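Local coordinates for protein endoglucanase (Thermotoga maritima, PDB 1VHO) that probably acts as an aminopeptidase of the M42 family, despite its name, using two divalent metal ions in each subunit, at residues E13-L17 with S29-S33; A66-E70 with K169-R174; I265-V271 with R325-V330. All coordinates share one frame; numbering follows the deposited sequence.

Contact 1 of 3, residues E13-L17 with S29-S33; sequences ELSNL and SYIKS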
loop_
_atom_site.group_PDB
_atom_site.type_symbol
_atom_site.label_atom_id
_atom_site.label_comp_id
_atom_site.label_asym_id
_atom_site.label_seq_id
_atom_site.Cartn_x
_atom_site.Cartn_y
_atom_site.Cartn_z
ATOM N N GLU A 13 -2.280 -12.383 -2.083
ATOM C CA GLU A 13 -3.024 -12.071 -3.301
ATOM C C GLU A 13 -2.905 -10.568 -3.610
ATOM O O GLU A 13 -2.726 -10.239 -4.785
ATOM C CB GLU A 13 -4.506 -12.477 -3.232
ATOM C CG GLU A 13 -4.659 -13.990 -3.139
ATOM C CD GLU A 13 -6.104 -14.474 -3.303
ATOM O OE1 GLU A 13 -7.089 -13.732 -3.285
ATOM O OE2 GLU A 13 -6.253 -15.696 -3.447
ATOM N N LEU A 14 -2.933 -9.726 -2.578
ATOM C CA LEU A 14 -2.846 -8.261 -2.804
ATOM C C LEU A 14 -1.454 -7.901 -3.309
ATOM O O LEU A 14 -1.310 -7.110 -4.220
ATOM C CB LEU A 14 -3.166 -7.487 -1.523
ATOM C CG LEU A 14 -4.675 -7.421 -1.136
ATOM C CD1 LEU A 14 -4.819 -6.914 0.306
ATOM C CD2 LEU A 14 -5.376 -6.502 -2.120
ATOM N N SER A 15 -0.451 -8.558 -2.726
ATOM C CA SER A 15 0.940 -8.316 -3.156
ATOM C C SER A 15 1.167 -8.734 -4.610
ATOM O O SER A 15 1.836 -7.997 -5.370
ATOM C CB SER A 15 1.828 -9.142 -2.215
ATOM O OG SER A 15 3.166 -9.116 -2.716
ATOM N N ASN A 16 0.604 -9.867 -5.022
ATOM C CA ASN A 16 0.828 -10.362 -6.389
ATOM C C ASN A 16 0.147 -9.545 -7.472
ATOM O O ASN A 16 0.640 -9.584 -8.614
ATOM C CB ASN A 16 0.423 -11.835 -6.526
ATOM C CG ASN A 16 1.364 -12.755 -5.765
ATOM O OD1 ASN A 16 2.531 -12.451 -5.524
ATOM N ND2 ASN A 16 0.866 -13.938 -5.391
ATOM N N LEU A 17 -1.008 -8.930 -7.219
ATOM C CA LEU A 17 -1.662 -8.082 -8.206
ATOM C C LEU A 17 -0.736 -6.932 -8.649
ATOM O O LEU A 17 0.083 -6.420 -7.863
ATOM C CB LEU A 17 -2.888 -7.421 -7.552
ATOM C CG LEU A 17 -3.979 -8.432 -7.135
ATOM C CD1 LEU A 17 -4.928 -7.695 -6.174
ATOM C CD2 LEU A 17 -4.704 -8.913 -8.386
ATOM N N SER A 29 -10.196 -3.330 -8.633
ATOM C CA SER A 29 -11.271 -4.278 -8.980
ATOM C C SER A 29 -11.263 -5.442 -8.017
ATOM O O SER A 29 -12.319 -5.933 -7.588
ATOM C CB SER A 29 -11.059 -4.835 -10.417
ATOM O OG SER A 29 -12.086 -5.790 -10.645
ATOM N N TYR A 30 -10.048 -5.916 -7.652
ATOM C CA TYR A 30 -9.993 -7.014 -6.669
ATOM C C TYR A 30 -10.538 -6.564 -5.311
ATOM O O TYR A 30 -11.325 -7.288 -4.681
ATOM C CB TYR A 30 -8.522 -7.459 -6.517
ATOM C CG TYR A 30 -8.261 -8.520 -5.465
ATOM C CD1 TYR A 30 -8.087 -8.109 -4.125
ATOM C CD2 TYR A 30 -8.239 -9.852 -5.729
ATOM C CE1 TYR A 30 -7.854 -9.047 -3.125
ATOM C CE2 TYR A 30 -7.996 -10.811 -4.742
ATOM C CZ TYR A 30 -7.811 -10.374 -3.433
ATOM O OH TYR A 30 -7.602 -11.320 -2.458
ATOM N N ILE A 31 -10.086 -5.403 -4.822
ATOM C CA ILE A 31 -10.542 -4.944 -3.489
ATOM C C ILE A 31 -12.049 -4.713 -3.513
ATOM O O ILE A 31 -12.722 -5.112 -2.566
ATOM C CB ILE A 31 -9.822 -3.649 -3.073
ATOM C CG1 ILE A 31 -8.309 -3.934 -2.970
ATOM C CG2 ILE A 31 -10.380 -3.052 -1.790
ATOM C CD1 ILE A 31 -7.491 -2.647 -2.879
ATOM N N LYS A 32 -12.561 -4.126 -4.593
ATOM C CA LYS A 32 -14.013 -3.920 -4.698
ATOM C C LYS A 32 -14.760 -5.221 -4.531
ATOM O O LYS A 32 -15.748 -5.339 -3.773
ATOM C CB LYS A 32 -14.368 -3.217 -6.008
ATOM C CG LYS A 32 -15.854 -3.016 -6.220
ATOM C CD LYS A 32 -16.134 -2.253 -7.515
ATOM C CE LYS A 32 -17.647 -2.027 -7.668
ATOM N NZ LYS A 32 -18.395 -3.324 -7.568
ATOM N N SER A 33 -14.290 -6.299 -5.167
ATOM C CA SER A 33 -14.960 -7.585 -5.037
ATOM C C SER A 33 -14.855 -8.225 -3.672
ATOM O O SER A 33 -15.832 -8.930 -3.253
ATOM C CB SER A 33 -14.417 -8.496 -6.149
ATOM O OG SER A 33 -15.125 -9.690 -6.249
#

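Contact 2 of 3, residues A66-E70 with K169-R174; sequences AHVDE and KALDNR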
loop_
_atom_site.group_PDB
_atom_site.type_symbol
_atom_site.label_atom_id
_atom_site.label_comp_id
_atom_site.label_asym_id
_atom_site.label_seq_id
_atom_site.Cartn_x
_atom_site.Cartn_y
_atom_site.Cartn_z
ATOM N N ALA A 66 -5.861 4.334 2.902
ATOM C CA ALA A 66 -4.665 3.541 2.542
ATOM C C ALA A 66 -4.299 3.796 1.073
ATOM O O ALA A 66 -5.211 4.087 0.283
ATOM C CB ALA A 66 -4.946 2.051 2.745
ATOM N N HIS A 67 -3.018 3.789 0.744
ATOM C CA HIS A 67 -2.607 3.946 -0.663
ATOM C C HIS A 67 -2.713 2.552 -1.326
ATOM O O HIS A 67 -2.642 1.525 -0.623
ATOM C CB HIS A 67 -1.142 4.380 -0.746
ATOM C CG HIS A 67 -0.800 5.704 -0.168
ATOM N ND1 HIS A 67 -0.925 6.880 -0.894
ATOM C CD2 HIS A 67 -0.312 6.056 1.058
ATOM C CE1 HIS A 67 -0.533 7.893 -0.152
ATOM N NE2 HIS A 67 -0.154 7.420 1.025
ATOM N N VAL A 68 -2.739 2.490 -2.657
ATOM C CA VAL A 68 -2.887 1.181 -3.304
ATOM C C VAL A 68 -1.811 0.867 -4.334
ATOM O O VAL A 68 -1.697 -0.321 -4.697
ATOM C CB VAL A 68 -4.236 0.993 -4.029
ATOM C CG1 VAL A 68 -5.453 1.242 -3.133
ATOM C CG2 VAL A 68 -4.350 1.881 -5.251
ATOM N N ASP A 69 -1.082 1.882 -4.819
ATOM C CA ASP A 69 -0.115 1.624 -5.881
ATOM C C ASP A 69 1.167 0.965 -5.476
ATOM O O ASP A 69 1.479 0.645 -4.305
ATOM C CB ASP A 69 0.167 2.953 -6.661
ATOM C CG ASP A 69 1.014 3.945 -5.885
ATOM O OD1 ASP A 69 1.144 3.801 -4.647
ATOM O OD2 ASP A 69 1.575 4.919 -6.437
ATOM N N GLU A 70 1.992 0.700 -6.490
ATOM C CA GLU A 70 3.314 0.120 -6.321
ATOM C C GLU A 70 4.249 0.768 -7.347
ATOM O O GLU A 70 3.785 1.391 -8.312
ATOM C CB GLU A 70 3.357 -1.399 -6.553
ATOM C CG GLU A 70 2.955 -1.780 -8.024
ATOM C CD GLU A 70 2.643 -3.282 -8.051
ATOM O OE1 GLU A 70 3.586 -4.101 -8.197
ATOM O OE2 GLU A 70 1.475 -3.674 -7.904
ATOM N N LYS A 169 6.238 -8.298 -2.976
ATOM C CA LYS A 169 6.393 -6.919 -3.413
ATOM C C LYS A 169 5.215 -6.066 -2.925
ATOM O O LYS A 169 4.109 -6.599 -2.718
ATOM C CB LYS A 169 6.452 -6.785 -4.955
ATOM C CG LYS A 169 5.153 -7.362 -5.647
ATOM C CD LYS A 169 5.282 -7.055 -7.150
ATOM C CE LYS A 169 4.094 -7.592 -7.971
ATOM N NZ LYS A 169 2.857 -6.790 -7.834
ATOM N N ALA A 170 5.438 -4.762 -2.952
ATOM C CA ALA A 170 4.363 -3.793 -2.665
ATOM C C ALA A 170 3.592 -3.928 -1.380
ATOM O O ALA A 170 2.560 -3.215 -1.225
ATOM C CB ALA A 170 3.333 -3.831 -3.827
ATOM N N LEU A 171 4.133 -4.610 -0.369
ATOM C CA LEU A 171 3.409 -4.651 0.913
ATOM C C LEU A 171 3.397 -3.329 1.609
ATOM O O LEU A 171 2.533 -3.055 2.455
ATOM C CB LEU A 171 3.959 -5.812 1.771
ATOM C CG LEU A 171 3.670 -7.201 1.232
ATOM C CD1 LEU A 171 4.569 -8.261 1.876
ATOM C CD2 LEU A 171 2.212 -7.617 1.435
ATOM N N ASP A 172 4.327 -2.382 1.302
ATOM C CA ASP A 172 4.316 -1.083 1.925
ATOM C C ASP A 172 2.972 -0.379 1.721
ATOM O O ASP A 172 2.680 0.560 2.466
ATOM C CB ASP A 172 5.518 -0.215 1.528
ATOM C CG ASP A 172 5.660 -0.142 0.007
ATOM O OD1 ASP A 172 4.737 0.355 -0.651
ATOM O OD2 ASP A 172 6.657 -0.644 -0.530
ATOM N N ASN A 173 2.202 -0.733 0.668
ATOM C CA ASN A 173 0.858 -0.197 0.544
ATOM C C ASN A 173 -0.181 -1.331 0.671
ATOM O O ASN A 173 -1.255 -1.186 1.266
ATOM C CB ASN A 173 0.633 0.470 -0.839
ATOM C CG ASN A 173 1.316 1.826 -0.897
ATOM O OD1 ASN A 173 1.501 2.455 0.163
ATOM N ND2 ASN A 173 1.550 2.360 -2.096
ATOM N N ARG A 174 0.140 -2.504 0.110
ATOM C CA ARG A 174 -0.835 -3.615 0.092
ATOM C C ARG A 174 -1.149 -4.189 1.483
ATOM O O ARG A 174 -2.291 -4.627 1.709
ATOM C CB ARG A 174 -0.453 -4.689 -0.891
ATOM C CG ARG A 174 -0.295 -4.241 -2.366
ATOM C CD ARG A 174 -1.646 -3.928 -3.043
ATOM N NE ARG A 174 -1.344 -3.092 -4.213
ATOM C CZ ARG A 174 -0.691 -3.447 -5.307
ATOM N NH1 ARG A 174 -0.246 -4.693 -5.503
ATOM N NH2 ARG A 174 -0.403 -2.456 -6.193
HETATM O O HOH W 1 3.803 -0.475 -3.021
#

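Contact 3 of 3, residues I265-V271 with R325-V330; sequences IAKKHNV and RLLSLV. With SO4 (sulfate ion), chain D.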
loop_
_atom_site.group_PDB
_atom_site.type_symbol
_atom_site.label_atom_id
_atom_site.label_comp_id
_atom_site.label_asym_id
_atom_site.label_seq_id
_atom_site.Cartn_x
_atom_site.Cartn_y
_atom_site.Cartn_z
ATOM N N ILE A 265 -8.811 2.088 23.926
ATOM C CA ILE A 265 -9.620 0.962 23.374
ATOM C C ILE A 265 -8.719 -0.234 23.219
ATOM O O ILE A 265 -9.032 -1.376 23.540
ATOM C CB ILE A 265 -10.235 1.395 22.036
ATOM C CG1 ILE A 265 -11.389 2.363 22.354
ATOM C CG2 ILE A 265 -10.796 0.169 21.267
ATOM C CD1 ILE A 265 -11.858 3.229 21.233
ATOM N N ALA A 266 -7.468 0.016 22.718
ATOM C CA ALA A 266 -6.561 -1.139 22.571
ATOM C C ALA A 266 -6.302 -1.802 23.908
ATOM O O ALA A 266 -6.179 -3.029 24.052
ATOM C CB ALA A 266 -5.240 -0.674 21.934
ATOM N N LYS A 267 -6.117 -0.939 24.925
ATOM C CA LYS A 267 -5.842 -1.486 26.276
ATOM C C LYS A 267 -6.999 -2.342 26.781
ATOM O O LYS A 267 -6.830 -3.494 27.235
ATOM C CB LYS A 267 -5.637 -0.279 27.210
ATOM C CG LYS A 267 -5.153 -0.706 28.589
ATOM C CD LYS A 267 -5.301 0.445 29.596
ATOM C CE LYS A 267 -4.826 -0.106 30.961
ATOM N NZ LYS A 267 -4.734 0.991 31.961
ATOM N N LYS A 268 -8.210 -1.847 26.630
ATOM C CA LYS A 268 -9.402 -2.607 27.094
ATOM C C LYS A 268 -9.558 -3.914 26.350
ATOM O O LYS A 268 -9.945 -4.930 26.910
ATOM C CB LYS A 268 -10.660 -1.755 26.956
ATOM C CG LYS A 268 -11.971 -2.519 27.149
ATOM C CD LYS A 268 -13.169 -1.570 27.015
ATOM C CE LYS A 268 -14.470 -2.359 27.084
ATOM N NZ LYS A 268 -15.610 -1.675 26.399
ATOM N N HIS A 269 -9.240 -3.932 25.040
ATOM C CA HIS A 269 -9.352 -5.136 24.249
ATOM C C HIS A 269 -8.089 -5.922 24.054
ATOM O O HIS A 269 -8.072 -6.806 23.199
ATOM C CB HIS A 269 -10.004 -4.779 22.883
ATOM C CG HIS A 269 -11.416 -4.327 23.149
ATOM N ND1 HIS A 269 -12.444 -5.267 23.208
ATOM C CD2 HIS A 269 -11.967 -3.117 23.404
ATOM C CE1 HIS A 269 -13.570 -4.629 23.484
ATOM N NE2 HIS A 269 -13.306 -3.346 23.609
ATOM N N ASN A 270 -7.037 -5.707 24.845
ATOM C CA ASN A 270 -5.800 -6.450 24.798
ATOM C C ASN A 270 -5.124 -6.446 23.428
ATOM O O ASN A 270 -4.672 -7.467 22.898
ATOM C CB ASN A 270 -6.083 -7.885 25.310
ATOM C CG ASN A 270 -6.700 -7.821 26.721
ATOM O OD1 ASN A 270 -6.099 -7.308 27.654
ATOM N ND2 ASN A 270 -7.924 -8.308 26.898
ATOM N N VAL A 271 -5.153 -5.280 22.775
ATOM C CA VAL A 271 -4.485 -5.141 21.485
ATOM C C VAL A 271 -3.054 -4.615 21.809
ATOM O O VAL A 271 -2.999 -3.501 22.291
ATOM C CB VAL A 271 -5.156 -4.180 20.511
ATOM C CG1 VAL A 271 -4.314 -4.159 19.206
ATOM C CG2 VAL A 271 -6.571 -4.636 20.096
ATOM N N ARG A 325 -8.657 -5.397 13.887
ATOM C CA ARG A 325 -9.507 -5.635 15.072
ATOM C C ARG A 325 -9.638 -4.346 15.855
ATOM O O ARG A 325 -10.730 -3.920 16.254
ATOM C CB ARG A 325 -8.903 -6.775 15.948
ATOM C CG ARG A 325 -9.812 -7.150 17.139
ATOM C CD ARG A 325 -9.388 -8.474 17.758
ATOM N NE ARG A 325 -8.185 -8.395 18.600
ATOM C CZ ARG A 325 -8.209 -8.067 19.892
ATOM N NH1 ARG A 325 -9.355 -7.776 20.536
ATOM N NH2 ARG A 325 -7.072 -8.021 20.567
ATOM N N LEU A 326 -8.508 -3.660 16.106
ATOM C CA LEU A 326 -8.557 -2.381 16.811
ATOM C C LEU A 326 -9.387 -1.364 16.077
ATOM O O LEU A 326 -10.189 -0.637 16.704
ATOM C CB LEU A 326 -7.096 -1.805 16.885
ATOM C CG LEU A 326 -7.006 -0.417 17.524
ATOM C CD1 LEU A 326 -7.639 -0.432 18.926
ATOM C CD2 LEU A 326 -5.525 0.017 17.632
ATOM N N LEU A 327 -9.237 -1.218 14.745
ATOM C CA LEU A 327 -9.987 -0.208 14.007
ATOM C C LEU A 327 -11.509 -0.515 14.051
ATOM O O LEU A 327 -12.316 0.422 14.153
ATOM C CB LEU A 327 -9.605 -0.062 12.517
ATOM C CG LEU A 327 -8.161 0.396 12.229
ATOM C CD1 LEU A 327 -7.951 0.590 10.715
ATOM C CD2 LEU A 327 -7.863 1.693 12.948
ATOM N N SER A 328 -11.859 -1.783 13.977
ATOM C CA SER A 328 -13.284 -2.162 14.086
ATOM C C SER A 328 -13.762 -1.749 15.500
ATOM O O SER A 328 -14.882 -1.226 15.625
ATOM C CB SER A 328 -13.531 -3.619 13.800
ATOM O OG SER A 328 -13.031 -4.542 14.782
ATOM N N LEU A 329 -12.991 -1.946 16.540
ATOM C CA LEU A 329 -13.350 -1.556 17.912
ATOM C C LEU A 329 -13.444 -0.058 18.066
ATOM O O LEU A 329 -14.289 0.455 18.823
ATOM C CB LEU A 329 -12.410 -2.205 18.932
ATOM C CG LEU A 329 -12.558 -3.723 19.001
ATOM C CD1 LEU A 329 -11.363 -4.395 19.684
ATOM C CD2 LEU A 329 -13.852 -4.089 19.736
ATOM N N VAL A 330 -12.639 0.707 17.317
ATOM C CA VAL A 330 -12.716 2.169 17.361
ATOM C C VAL A 330 -14.078 2.576 16.830
ATOM O O VAL A 330 -14.791 3.412 17.400
ATOM C CB VAL A 330 -11.580 2.843 16.563
ATOM C CG1 VAL A 330 -11.805 4.322 16.344
ATOM C CG2 VAL A 330 -10.243 2.638 17.305
HETATM S S SO4 D . -12.593 -8.462 21.390
HETATM O O1 SO4 D . -12.211 -9.887 21.742
HETATM O O2 SO4 D . -12.023 -7.602 22.475
HETATM O O3 SO4 D . -12.045 -8.133 20.044
HETATM O O4 SO4 D . -14.089 -8.364 21.388
#

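Contact 1 of 3, residues E13-L17 with S29-S33
Tyr-30 and Leu-17 make the tight part of this small interface, although Leu-17 is itself partly exposed. Methyl CD1 of Leu-17 lies over one face of the tyrosine ring, 4.0 Å from its centroid and 29° off the ring normal, a CH-pi contact displaced toward the root of the ring, with CD1 of Leu-17 only 3.5 Å from CG of Tyr-30. The ring stretches across to the other helix because CG of Tyr-30 stands trans to its own backbone N (chi1 176°). Leu-14 approaches the same ring obliquely, its CD2 lying 3.7 Å from CE1 of Tyr-30, and that methyl also touches CG1 of Ile-31 at 4.0 Å. Leu-14 and Ile-31 form the buried side, and both rest on Cys-177 of helix 171-187, which underlies this side of the pair.

The contact is a helical hairpin near the start of the chain: helix 7-16 ends, Leu-17 is the first residue to leave helical geometry, and a short loop leads into helix 25-35. One aromatic residue of the second helix thus meets Glu-13, Leu-14 and Leu-17, the last of them three residues after Leu-14 and four after Glu-13, about one turn on.

Opposed to the buried leucine and isoleucine is a polar, partly exposed end at Glu-13. Here the tyrosine hydroxyl donates to Glu-13, with OH of Tyr-30 2.6 Å from OE1 of Glu-13. The acceptor uses its anti lone pair and lies in the plane of the ring, at its edge, while the carboxylate is turned 76° against that ring. The other oxygen, OE2, pairs with Lys-9 in a salt bridge, so both carboxylate oxygens have partners, and Met-5 packs against Glu-13 and Tyr-30 alike.

Contact 2 of 3, residues A66-E70 with K169-R174
Glu-70 is held between two cations of the other segment, the charged part of this contact. OE1 of Glu-70 meets NZ of Lys-169 at 2.8 Å on its syn lone pair, and OE2 of Glu-70 takes NH2 of Arg-174 at 2.8 Å from the anti side, out of the carboxylate plane; a weak bond from NH1 joins it. Lys-169 reaches this carboxylate by a chain straight through its middle torsions that bends at the last (chi4 76°).

Bonds to backbone oxygens form a second group. Arg-174 grips O of Val-68 side-on, through NE at 2.8 Å and through NH2, the oxygen lying in the guanidinium plane; with Glu-70 at another edge, the flat group is fixed in rotation. ND2 of Asn-173 gives a fairly straight bond (166°) to O of Asp-69 at 2.8 Å, but from above the carbonyl plane. A water donates both to that oxygen and to OD1 of Asp-172. Asp-69 itself turns its OD2 to Ser-21.

Apolar packing is modest: CB of Ala-170 touches CB of Glu-70 at 3.7 Å and covers part of one guanidinium face.

On the metal-site side, His-67 and Asp-172 are predicted zinc ligands; here NE2 of His-67 bonds Asp-287, and OD1 of Asn-173, 3.4 Å from CB of His-67, bonds Arg-281.

The contact ties the end of strand 61-67, inside the mixed sheet next to strand 195-201, to the start of helix 171-187, with Ala-170 at its N-cap position and Val-154 and Ile-155 of strand 152-155 against the salt-bridge end.

Contact 3 of 3, residues I265-V271 with R325-V330
Arg-325 reaches from helix 317-333 to the end of helix 256-268. Its CB points toward that end; the first torsion (chi1 -175°) swings CG away from the backbone N, and CG and then CD skirt a bound sulfate, with CD of Arg-325 3.5 Å from the sulfate O3. The chain bends at chi3, and NE pairs with Glu-322. At the tip, NH1 and NH2 grip O of His-269 end-on, each 3.1 Å from that oxygen, while NH1 also bonds the sulfate O3 at 2.8 Å. CG2 of Val-271 lies over the rim of one guanidinium face, 3.5 Å from NH2 of Arg-325. A leucine in its place would probably leave the carbonyl of His-269 without either of its two arginine donors and the sulfate more loosely held.

Helix 256-268 gives way at His-269 in a Schellman motif, with Asn-270 at C-prime. The His-269 ring, whose ND1 also faces the sulfate, lies under Leu-329: CD2 of Leu-329 stands 3.9 Å from the ring centroid of His-269, 12° off the normal. Deeper in, CG2 of Ile-265 touches CB of Leu-329 at 3.7 Å and CD1 of Leu-326, a methyl that also meets Ala-266.

The sulfate probably came from the crystallisation liquor. Helix 317-333 lies between helix 256-268 and the main sheet, resting through Leu-327 on strands 61-67 and 222-229 and on helix 171-187.

In the fold
Contacts 1 and 2 are neighbours, their centres about 11 Å apart, and polar bonds join them: OG of Ser-15 probably bonds O of Lys-169 at 2.7 Å, and NH1 of Arg-174 probably bonds O of Leu-14 at 2.9 Å. Contact 2 holds two residues of the predicted dinuclear metal site, and a cacodylate ion, probably from the crystallisation liquor, lies about 4 Å from the side chain of His-67. Contact 1 lies farther from that site, the side chain of Ile-31 being about 10 Å from that of His-67. Contact 3 is peripheral, its centre about 24 Å from that of contact 2 and about 26 Å from that of contact 1, yet helix 171-187, whose first turn is part of contact 2, also touches contacts 1 and 3.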